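Local coordinates for exocyst complex component EXO70 (Saccharomyces cerevisiae, PDB 2B1E), which helps tether secretory vesicles to sites of exocytosis as part of the exocyst complex, and plays a role in assembling that complex, at residues Met51-Gln56 with Ile71-Glu76; Phe493-Glu498 with Lys549-Leu555; Met110-Tyr114 with Gly189-Asn193; Leu421-Glu425 with Leu445-Lys449. One frame throughout, in Å; residues are numbered along the deposited sequence.

Contact 1: residues Met51-Gln56 with Ile71-Glu76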
# COMPACT_ATOMS: atom_id res chain seq x y z
N MET A 51 12.97 -55.78 33.37
CA MET A 51 13.54 -57.11 33.62
C MET A 51 15.00 -57.11 33.16
O MET A 51 15.89 -57.55 33.88
CB MET A 51 12.77 -58.21 32.87
CG MET A 51 13.27 -59.64 33.13
SD MET A 51 12.41 -60.95 32.18
CE MET A 51 10.85 -60.98 33.10
N LEU A 52 15.24 -56.60 31.95
CA LEU A 52 16.58 -56.54 31.39
C LEU A 52 17.51 -55.77 32.32
O LEU A 52 18.64 -56.20 32.58
CB LEU A 52 16.54 -55.90 30.00
CG LEU A 52 17.85 -55.66 29.26
CD1 LEU A 52 18.55 -56.98 28.99
CD2 LEU A 52 17.56 -54.94 27.94
N GLU A 53 17.03 -54.63 32.82
CA GLU A 53 17.81 -53.80 33.73
C GLU A 53 18.09 -54.52 35.06
O GLU A 53 19.21 -54.49 35.57
CB GLU A 53 17.05 -52.50 34.00
CG GLU A 53 17.79 -51.50 34.85
CD GLU A 53 19.07 -51.05 34.19
OE1 GLU A 53 19.06 -50.79 32.97
OE2 GLU A 53 20.09 -50.94 34.91
N ASP A 54 17.06 -55.16 35.60
CA ASP A 54 17.20 -55.88 36.87
C ASP A 54 18.24 -57.00 36.84
O ASP A 54 18.99 -57.18 37.80
CB ASP A 54 15.85 -56.48 37.32
CG ASP A 54 14.83 -55.42 37.74
OD1 ASP A 54 15.21 -54.28 38.10
OD2 ASP A 54 13.62 -55.74 37.74
N ILE A 55 18.33 -57.75 35.75
CA ILE A 55 19.28 -58.85 35.70
C ILE A 55 20.69 -58.47 35.27
O ILE A 55 21.62 -59.27 35.40
CB ILE A 55 18.80 -60.00 34.78
CG1 ILE A 55 18.77 -59.54 33.33
CG2 ILE A 55 17.42 -60.47 35.22
CD1 ILE A 55 18.28 -60.61 32.37
N GLN A 56 20.86 -57.25 34.75
CA GLN A 56 22.17 -56.79 34.30
C GLN A 56 22.93 -55.95 35.32
O GLN A 56 24.15 -55.91 35.28
CB GLN A 56 22.05 -55.99 33.01
CG GLN A 56 21.98 -56.83 31.77
CD GLN A 56 22.20 -56.01 30.53
OE1 GLN A 56 21.40 -55.13 30.19
NE2 GLN A 56 23.30 -56.29 29.83
N ILE A 71 19.03 -64.93 27.23
CA ILE A 71 17.90 -64.09 27.63
C ILE A 71 18.23 -62.59 27.47
O ILE A 71 17.35 -61.80 27.11
CB ILE A 71 17.46 -64.38 29.09
CG1 ILE A 71 16.04 -63.84 29.30
CG2 ILE A 71 18.43 -63.74 30.08
CD1 ILE A 71 15.43 -64.18 30.67
N LEU A 72 19.48 -62.20 27.71
CA LEU A 72 19.86 -60.81 27.53
C LEU A 72 19.57 -60.37 26.09
O LEU A 72 18.99 -59.31 25.85
CB LEU A 72 21.35 -60.58 27.83
CG LEU A 72 21.85 -60.73 29.27
CD1 LEU A 72 23.35 -60.38 29.32
CD2 LEU A 72 21.07 -59.81 30.19
N THR A 73 20.00 -61.18 25.13
CA THR A 73 19.78 -60.83 23.73
C THR A 73 18.30 -60.89 23.36
O THR A 73 17.81 -60.04 22.62
CB THR A 73 20.58 -61.77 22.79
OG1 THR A 73 21.98 -61.65 23.09
CG2 THR A 73 20.36 -61.40 21.33
N HIS A 74 17.59 -61.87 23.90
CA HIS A 74 16.17 -62.02 23.61
C HIS A 74 15.40 -60.78 24.09
O HIS A 74 14.62 -60.20 23.35
CB HIS A 74 15.61 -63.27 24.28
CG HIS A 74 14.16 -63.51 23.99
ND1 HIS A 74 13.33 -64.19 24.85
CD2 HIS A 74 13.39 -63.14 22.93
CE1 HIS A 74 12.11 -64.22 24.35
NE2 HIS A 74 12.12 -63.60 23.18
N LEU A 75 15.63 -60.38 25.34
CA LEU A 75 14.96 -59.20 25.88
C LEU A 75 15.33 -57.96 25.06
O LEU A 75 14.47 -57.20 24.65
CB LEU A 75 15.36 -58.99 27.35
CG LEU A 75 14.74 -59.96 28.36
CD1 LEU A 75 15.47 -59.85 29.69
CD2 LEU A 75 13.26 -59.63 28.54
N GLU A 76 16.62 -57.78 24.79
CA GLU A 76 17.06 -56.62 24.03
C GLU A 76 16.38 -56.56 22.65
O GLU A 76 15.84 -55.51 22.27
CB GLU A 76 18.58 -56.63 23.87
CG GLU A 76 19.36 -56.56 25.20
CD GLU A 76 20.86 -56.77 25.03
OE1 GLU A 76 21.29 -57.32 23.98
OE2 GLU A 76 21.63 -56.39 25.95
O HOH W 1 21.33 -54.34 27.62
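L75 reaches into the helix 38-56 and packs against three of its side chains, making it the hub of an apolar seam with helix 66-94. Its two methyls divide the work: CD2 lies 4.0 Å from the SD of M51, while CD1 approaches both the backbone and the CB of L52 and comes 4.0 Å from the CD1 of I55. M51 and L75 cross at about a right angle; the methionine is extended through chi1 and chi2, both -177°, and this carries its sulfur out to the leucine. I55 reaches across with its CD1. Its CG1 sits between the backbone N and the carbonyl carbon, and from there the straight chain carries CD1 to within 3.6 Å of L72 CD2, with I71 CG2 also in contact. Branched leucines and isoleucines suit such a seam, since each can fill the space between several neighbours at once. M51, I55 and I71 also touch L18 of helix 15-30.

The border is mixed. L72 CD2 also touches the CG of Q56, at 3.5 Å. Polar ends meet through solvent: one water donates to OE1 of Q56 and to OE2 of E76, 2.7 Å from each, linking the helices without a direct bond.

The short helical segments run nearly antiparallel, at 153°, with axes 10.2 Å apart. An apolar inner face with amide and carboxylate at its margin is what an antiparallel helical hairpin presents, here at the N-terminal end of an all-helical rod.

Contact 2: residues Phe493-Glu498 with Lys549-Leu555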
# COMPACT_ATOMS: atom_id res chain seq x y z
N PHE A 493 -6.91 54.17 -23.02
CA PHE A 493 -7.70 53.16 -22.33
C PHE A 493 -8.46 52.32 -23.36
O PHE A 493 -8.48 51.09 -23.28
CB PHE A 493 -8.70 53.79 -21.37
CG PHE A 493 -9.65 52.80 -20.75
CD1 PHE A 493 -9.21 51.93 -19.75
CD2 PHE A 493 -10.95 52.68 -21.23
CE1 PHE A 493 -10.07 50.95 -19.24
CE2 PHE A 493 -11.81 51.71 -20.73
CZ PHE A 493 -11.37 50.85 -19.73
N ASN A 494 -9.11 52.98 -24.32
CA ASN A 494 -9.87 52.27 -25.34
C ASN A 494 -9.01 51.23 -26.06
O ASN A 494 -9.47 50.10 -26.30
CB ASN A 494 -10.45 53.24 -26.38
CG ASN A 494 -11.50 54.16 -25.78
OD1 ASN A 494 -12.17 53.81 -24.81
ND2 ASN A 494 -11.66 55.33 -26.38
N GLU A 495 -7.78 51.59 -26.40
CA GLU A 495 -6.89 50.67 -27.09
C GLU A 495 -6.51 49.49 -26.19
O GLU A 495 -6.45 48.35 -26.65
CB GLU A 495 -5.62 51.39 -27.56
CG GLU A 495 -5.83 52.32 -28.75
CD GLU A 495 -4.58 53.14 -29.10
OE1 GLU A 495 -3.51 52.52 -29.32
OE2 GLU A 495 -4.67 54.38 -29.15
N GLY A 496 -6.28 49.77 -24.92
CA GLY A 496 -5.93 48.70 -24.00
C GLY A 496 -7.11 47.80 -23.73
O GLY A 496 -6.96 46.58 -23.68
N PHE A 497 -8.28 48.41 -23.57
CA PHE A 497 -9.53 47.68 -23.31
C PHE A 497 -9.86 46.75 -24.50
O PHE A 497 -10.07 45.55 -24.33
CB PHE A 497 -10.69 48.67 -23.13
CG PHE A 497 -12.03 48.02 -22.94
CD1 PHE A 497 -12.34 47.37 -21.74
CD2 PHE A 497 -12.98 48.02 -23.96
CE1 PHE A 497 -13.57 46.72 -21.57
CE2 PHE A 497 -14.21 47.37 -23.80
CZ PHE A 497 -14.51 46.72 -22.60
N GLU A 498 -9.92 47.34 -25.69
CA GLU A 498 -10.24 46.60 -26.90
C GLU A 498 -9.24 45.48 -27.18
O GLU A 498 -9.62 44.39 -27.62
CB GLU A 498 -10.32 47.57 -28.09
CG GLU A 498 -11.65 48.31 -28.16
CD GLU A 498 -11.55 49.67 -28.80
OE1 GLU A 498 -10.59 49.89 -29.58
OE2 GLU A 498 -12.42 50.53 -28.54
N LYS A 549 -15.51 57.38 -26.66
CA LYS A 549 -16.09 56.22 -27.32
C LYS A 549 -17.14 55.44 -26.53
O LYS A 549 -18.21 55.12 -27.07
CB LYS A 549 -14.98 55.26 -27.78
CG LYS A 549 -15.43 54.13 -28.69
CD LYS A 549 -14.25 53.38 -29.30
CE LYS A 549 -14.71 52.28 -30.25
NZ LYS A 549 -13.55 51.61 -30.91
N TYR A 550 -16.86 55.15 -25.27
CA TYR A 550 -17.78 54.37 -24.45
C TYR A 550 -18.35 55.05 -23.21
O TYR A 550 -17.62 55.67 -22.43
CB TYR A 550 -17.11 53.08 -23.95
CG TYR A 550 -16.50 52.20 -25.00
CD1 TYR A 550 -17.28 51.33 -25.77
CD2 TYR A 550 -15.12 52.19 -25.21
CE1 TYR A 550 -16.71 50.47 -26.70
CE2 TYR A 550 -14.54 51.34 -26.14
CZ TYR A 550 -15.33 50.48 -26.88
OH TYR A 550 -14.74 49.62 -27.77
N THR A 551 -19.66 54.91 -23.01
CA THR A 551 -20.28 55.41 -21.79
C THR A 551 -20.11 54.18 -20.90
O THR A 551 -19.84 53.08 -21.40
CB THR A 551 -21.80 55.71 -21.96
OG1 THR A 551 -22.48 54.51 -22.38
CG2 THR A 551 -22.01 56.81 -22.98
N PRO A 552 -20.23 54.34 -19.57
CA PRO A 552 -20.06 53.14 -18.76
C PRO A 552 -21.04 52.03 -19.16
O PRO A 552 -20.68 50.85 -19.19
CB PRO A 552 -20.31 53.66 -17.34
CG PRO A 552 -19.70 55.06 -17.42
CD PRO A 552 -20.24 55.56 -18.74
N ASP A 553 -22.27 52.41 -19.48
CA ASP A 553 -23.27 51.42 -19.87
C ASP A 553 -22.85 50.70 -21.15
O ASP A 553 -23.13 49.52 -21.31
CB ASP A 553 -24.64 52.08 -20.08
CG ASP A 553 -25.33 52.40 -18.77
OD1 ASP A 553 -24.87 51.90 -17.72
OD2 ASP A 553 -26.34 53.14 -18.78
N GLU A 554 -22.19 51.41 -22.06
CA GLU A 554 -21.75 50.78 -23.29
C GLU A 554 -20.62 49.82 -22.98
O GLU A 554 -20.56 48.71 -23.50
CB GLU A 554 -21.31 51.85 -24.30
CG GLU A 554 -22.48 52.52 -24.98
CD GLU A 554 -22.11 53.79 -25.72
OE1 GLU A 554 -22.97 54.29 -26.48
OE2 GLU A 554 -20.99 54.32 -25.55
N LEU A 555 -19.71 50.25 -22.10
CA LEU A 555 -18.59 49.41 -21.71
C LEU A 555 -19.14 48.17 -21.03
O LEU A 555 -18.68 47.06 -21.28
CB LEU A 555 -17.68 50.17 -20.75
CG LEU A 555 -16.26 49.59 -20.71
CD1 LEU A 555 -15.60 49.83 -22.06
CD2 LEU A 555 -15.45 50.26 -19.60
O HOH W 2 -14.32 55.27 -23.88
O HOH W 3 -12.79 57.93 -26.88
O HOH W 4 -10.17 52.37 -30.66
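E498 sets its CG anti to the carbonyl carbon, chi1 -80°, and extends from there, while K549 is fully stretched from CG to its amine; these extended chains let carboxylate and ammonium approach from opposite directions. Y550, the neighbour of K549, brings its hydroxyl to the same carboxylate oxygen. E498 OE2 thus accepts two bonds: a salt bridge from K549 NZ at 2.8 Å, from above the carboxylate plane, and a bond from Y550 OH at 2.6 Å, on the anti side and tilted somewhat out of that plane. Replacing E498 with an alanine would probably leave the ammonium of K549 without its countercharge and the Y550 hydroxyl without its acceptor, freeing the lysine end to move.

N494 assists through water: one solvent molecule links its OD1 to the backbone N of Y550. The same OD1 lies at the edge of the tyrosine ring, 3.4 Å from Y550 CD2.

Beneath the polar layer, F497 turns its edge toward the face of Y550 in a T-shaped pair, planes 68° apart. The branched L555 serves two rings, CD1 over the F497 face, 3.5 Å from its centroid in a CH-pi contact, and CD2 at the F493 edge.

Y530 of helix 512-537 meets the F493 ring, touches L555 and hydrogen-bonds to Y550 O. A T551-E554 capping box starts helix 552-563; L555 and the residues just before that helix pack on helix 483-504 within a helical bundle.

Contact 3: residues Met110-Tyr114 with Gly189-Asn193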
# COMPACT_ATOMS: atom_id res chain seq x y z
N MET A 110 -14.83 -24.51 5.17
CA MET A 110 -14.76 -25.65 6.09
C MET A 110 -13.37 -25.73 6.70
O MET A 110 -12.37 -25.44 6.03
CB MET A 110 -15.04 -26.96 5.35
CG MET A 110 -16.44 -27.09 4.78
SD MET A 110 -16.69 -28.77 4.17
CE MET A 110 -15.46 -28.84 2.85
N PRO A 111 -13.28 -26.11 7.98
CA PRO A 111 -11.98 -26.22 8.66
C PRO A 111 -11.13 -27.35 8.08
O PRO A 111 -11.66 -28.29 7.49
CB PRO A 111 -12.37 -26.51 10.11
CG PRO A 111 -13.72 -25.85 10.23
CD PRO A 111 -14.38 -26.24 8.94
N PHE A 112 -9.82 -27.25 8.25
CA PHE A 112 -8.93 -28.29 7.75
C PHE A 112 -9.16 -29.56 8.56
O PHE A 112 -9.73 -29.53 9.65
CB PHE A 112 -7.47 -27.85 7.87
CG PHE A 112 -7.11 -26.70 6.97
CD1 PHE A 112 -7.98 -26.27 5.97
CD2 PHE A 112 -5.88 -26.06 7.10
CE1 PHE A 112 -7.63 -25.23 5.11
CE2 PHE A 112 -5.52 -25.02 6.24
CZ PHE A 112 -6.39 -24.61 5.25
N PRO A 113 -8.72 -30.71 8.03
CA PRO A 113 -8.92 -31.96 8.78
C PRO A 113 -8.06 -31.90 10.04
O PRO A 113 -7.06 -31.18 10.08
CB PRO A 113 -8.41 -33.03 7.82
CG PRO A 113 -8.58 -32.41 6.47
CD PRO A 113 -8.17 -30.98 6.70
N TYR A 114 -8.46 -32.63 11.07
CA TYR A 114 -7.69 -32.66 12.31
C TYR A 114 -7.87 -34.03 12.96
O TYR A 114 -8.93 -34.63 12.85
CB TYR A 114 -8.17 -31.57 13.27
CG TYR A 114 -7.21 -31.31 14.41
CD1 TYR A 114 -5.95 -30.77 14.18
CD2 TYR A 114 -7.57 -31.59 15.73
CE1 TYR A 114 -5.07 -30.51 15.24
CE2 TYR A 114 -6.71 -31.34 16.79
CZ TYR A 114 -5.46 -30.80 16.54
OH TYR A 114 -4.61 -30.53 17.58
N GLY A 189 -3.93 -20.82 8.23
CA GLY A 189 -4.69 -21.89 8.84
C GLY A 189 -3.77 -23.00 9.32
O GLY A 189 -3.97 -23.57 10.39
N PHE A 190 -2.74 -23.31 8.54
CA PHE A 190 -1.79 -24.34 8.94
C PHE A 190 -0.95 -23.90 10.14
O PHE A 190 -0.65 -24.71 11.02
CB PHE A 190 -0.88 -24.73 7.77
CG PHE A 190 -1.52 -25.68 6.80
CD1 PHE A 190 -1.96 -26.94 7.22
CD2 PHE A 190 -1.70 -25.33 5.46
CE1 PHE A 190 -2.56 -27.83 6.34
CE2 PHE A 190 -2.30 -26.22 4.56
CZ PHE A 190 -2.74 -27.47 5.00
N ILE A 191 -0.58 -22.63 10.18
CA ILE A 191 0.22 -22.13 11.29
C ILE A 191 -0.61 -22.22 12.57
O ILE A 191 -0.13 -22.69 13.61
CB ILE A 191 0.64 -20.65 11.07
CG1 ILE A 191 1.78 -20.59 10.05
CG2 ILE A 191 1.04 -20.00 12.40
CD1 ILE A 191 2.09 -19.17 9.55
N ALA A 192 -1.87 -21.80 12.46
CA ALA A 192 -2.80 -21.82 13.58
C ALA A 192 -3.11 -23.24 14.07
O ALA A 192 -3.20 -23.48 15.28
CB ALA A 192 -4.08 -21.12 13.17
N ASN A 193 -3.27 -24.17 13.13
CA ASN A 193 -3.58 -25.56 13.45
C ASN A 193 -2.38 -26.35 13.98
O ASN A 193 -2.56 -27.29 14.76
CB ASN A 193 -4.18 -26.27 12.23
CG ASN A 193 -5.54 -25.70 11.82
OD1 ASN A 193 -6.03 -25.96 10.72
ND2 ASN A 193 -6.14 -24.92 12.71
O HOH W 5 -8.72 -24.80 9.66
O HOH W 6 -6.07 -29.12 11.50
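The loop between helices 102-108 and 117-132 lies against helix 180-201, with F112 as the side chain that reaches in and F190 as its main seat. P111, F112 and P113 have backbone angles of the polyproline II kind, and the prolines on both sides of F112 restrict the chain from which its ring projects.

F112 CE2 stands over the centre of the F190 ring, 3.7 Å above its plane. The rings are oblique, with planes at 41° and centroids 4.7 Å apart. F190 holds its CG anti to the carbonyl carbon, chi1 -80°, which places the ring where its face receives F112 CE2. G189 precedes it: F112 CE2 comes 4.1 Å from G189 C, and a beta carbon on that residue would press tightly on the ring, so glycine suits this place. Were F190 an alanine, the seat beneath F112 CE2 would probably become a gap, and the phenylalanine of the loop would be freer to shift.

N193 meets the ring from another direction. Its amide is nearly perpendicular to the F112 ring, at 85°, with OD1 3.6 Å from F112 CD2. That oxygen also receives one water that accepts from the backbone N of F112, 3.0 Å away, and weakly a second that donates to P113 O at 2.7 Å. An asparagine can thus satisfy loop backbone through solvent while its OD1 lies beside F112 CD2.

Y114 CE1 lies 4.1 Å from N193 O, and its OH hydrogen-bonds to D200 of the same helix; F100 meets F112 edge-to-face. The whole is an extended proline-flanked loop clipped to a helix by an aromatic cluster at the surface of a helical rod.

Contact 4: residues Leu421-Glu425 with Leu445-Lys449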
# COMPACT_ATOMS: atom_id res chain seq x y z
N LEU A 421 -6.74 21.67 -14.90
CA LEU A 421 -7.26 21.50 -13.54
C LEU A 421 -8.75 21.17 -13.56
O LEU A 421 -9.27 20.60 -12.60
CB LEU A 421 -7.02 22.76 -12.71
CG LEU A 421 -5.58 23.02 -12.25
CD1 LEU A 421 -5.51 24.39 -11.58
CD2 LEU A 421 -5.12 21.92 -11.29
N THR A 422 -9.43 21.52 -14.65
CA THR A 422 -10.86 21.23 -14.77
C THR A 422 -11.05 19.71 -14.80
O THR A 422 -11.94 19.18 -14.12
CB THR A 422 -11.46 21.86 -16.04
OG1 THR A 422 -11.66 23.26 -15.82
CG2 THR A 422 -12.80 21.21 -16.38
N LEU A 423 -10.23 19.02 -15.59
CA LEU A 423 -10.32 17.57 -15.66
C LEU A 423 -9.87 17.02 -14.30
O LEU A 423 -10.45 16.06 -13.79
CB LEU A 423 -9.44 17.00 -16.77
CG LEU A 423 -9.37 15.46 -16.76
CD1 LEU A 423 -10.77 14.89 -16.94
CD2 LEU A 423 -8.46 14.97 -17.86
N VAL A 424 -8.84 17.64 -13.71
CA VAL A 424 -8.35 17.19 -12.41
C VAL A 424 -9.47 17.16 -11.37
O VAL A 424 -9.62 16.18 -10.63
CB VAL A 424 -7.23 18.10 -11.88
CG1 VAL A 424 -6.95 17.80 -10.40
CG2 VAL A 424 -5.97 17.91 -12.69
N GLU A 425 -10.26 18.23 -11.32
CA GLU A 425 -11.35 18.31 -10.36
C GLU A 425 -12.50 17.34 -10.67
O GLU A 425 -13.16 16.84 -9.76
CB GLU A 425 -11.87 19.75 -10.30
CG GLU A 425 -13.07 19.94 -9.39
CD GLU A 425 -13.13 21.33 -8.82
OE1 GLU A 425 -12.98 22.30 -9.60
OE2 GLU A 425 -13.34 21.46 -7.60
N LEU A 445 -6.62 22.70 -3.46
CA LEU A 445 -7.01 22.70 -4.86
C LEU A 445 -7.69 24.02 -5.21
O LEU A 445 -7.56 24.52 -6.33
CB LEU A 445 -7.96 21.53 -5.14
CG LEU A 445 -8.46 21.41 -6.58
CD1 LEU A 445 -7.29 21.25 -7.55
CD2 LEU A 445 -9.38 20.21 -6.68
N GLU A 446 -8.44 24.58 -4.27
CA GLU A 446 -9.09 25.86 -4.53
C GLU A 446 -8.01 26.93 -4.62
O GLU A 446 -8.07 27.82 -5.46
CB GLU A 446 -10.10 26.21 -3.44
CG GLU A 446 -11.39 25.39 -3.51
CD GLU A 446 -12.11 25.53 -4.84
OE1 GLU A 446 -12.51 26.66 -5.20
OE2 GLU A 446 -12.28 24.51 -5.54
N ARG A 447 -7.00 26.82 -3.75
CA ARG A 447 -5.92 27.79 -3.78
C ARG A 447 -5.19 27.69 -5.12
O ARG A 447 -4.77 28.70 -5.67
CB ARG A 447 -4.94 27.56 -2.62
CG ARG A 447 -5.42 28.15 -1.29
CD ARG A 447 -4.26 28.38 -0.33
NE ARG A 447 -3.81 27.15 0.33
CZ ARG A 447 -4.51 26.51 1.26
NH1 ARG A 447 -5.70 26.97 1.64
NH2 ARG A 447 -4.02 25.41 1.83
N LEU A 448 -5.03 26.47 -5.63
CA LEU A 448 -4.36 26.26 -6.91
C LEU A 448 -5.13 26.97 -8.03
O LEU A 448 -4.54 27.68 -8.84
CB LEU A 448 -4.28 24.77 -7.26
CG LEU A 448 -2.91 24.12 -7.45
CD1 LEU A 448 -3.10 22.85 -8.26
CD2 LEU A 448 -1.94 25.05 -8.16
N LYS A 449 -6.44 26.76 -8.06
CA LYS A 449 -7.28 27.35 -9.10
C LYS A 449 -7.30 28.87 -9.03
O LYS A 449 -7.30 29.54 -10.07
CB LYS A 449 -8.71 26.82 -9.00
CG LYS A 449 -8.79 25.29 -9.10
CD LYS A 449 -10.23 24.80 -9.26
CE LYS A 449 -11.14 25.34 -8.17
NZ LYS A 449 -12.54 24.84 -8.31
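K449 crosses to helix 410-429 and ends between two carboxylates, E425 on that helix and E446 one turn back on its own. From CB the chain passes to CG, which lies 4.2 Å from the CD1 of L421, so this carbon adds to the apolar packing. CD follows, 3.7 Å from E425 OE1. A bend at chi3, -54°, then turns CE and NZ toward the carboxylates; CE passes 3.8 Å from the same oxygen, the two side chains crossing at about a right angle. The tip, NZ, forms salt bridges to E425 OE1 at 2.9 Å, using the syn lone pair of that oxygen, and to E446 OE2 at 2.8 Å. A lysine suits this place because its long aliphatic stem can be buried while its charge is matched twice. The ammonium probably also offsets the repulsion between E425 OE2 and E446 OE2, which approach to 3.8 Å.

Below this network, L421 CD2 meets L448 CD1 at 3.8 Å, with L445 beside them. V424 and L448 lean on I376 of helix 364-391.

The segments run almost antiparallel, at 163°, their axes 11.5 Å apart, a spacing bridged by long side chains: a leucine core edged by a salt-bridge network, the layout of an antiparallel helical bundle.

In the fold
Following the chain from the N terminus, the four contacts lie in series, with no nesting and no crossing. Contact 1 closes a connection of 14 residues, joining neighbouring helices 38-56 and 66-94. Contact 3 spans 74 residues and ties the loop after helix 102-108 to helix 180-201. Contact 4 closes a 19-residue loop between helices 410-429 and 440-473, and contact 2 closes 50 residues between helix 483-504 and the start of the last helix. Along the rod, contacts 1 and 2 stand near its two ends, their centres 126 Å apart, while contacts 3 and 4 lie nearer the middle, on opposite sides of its centre.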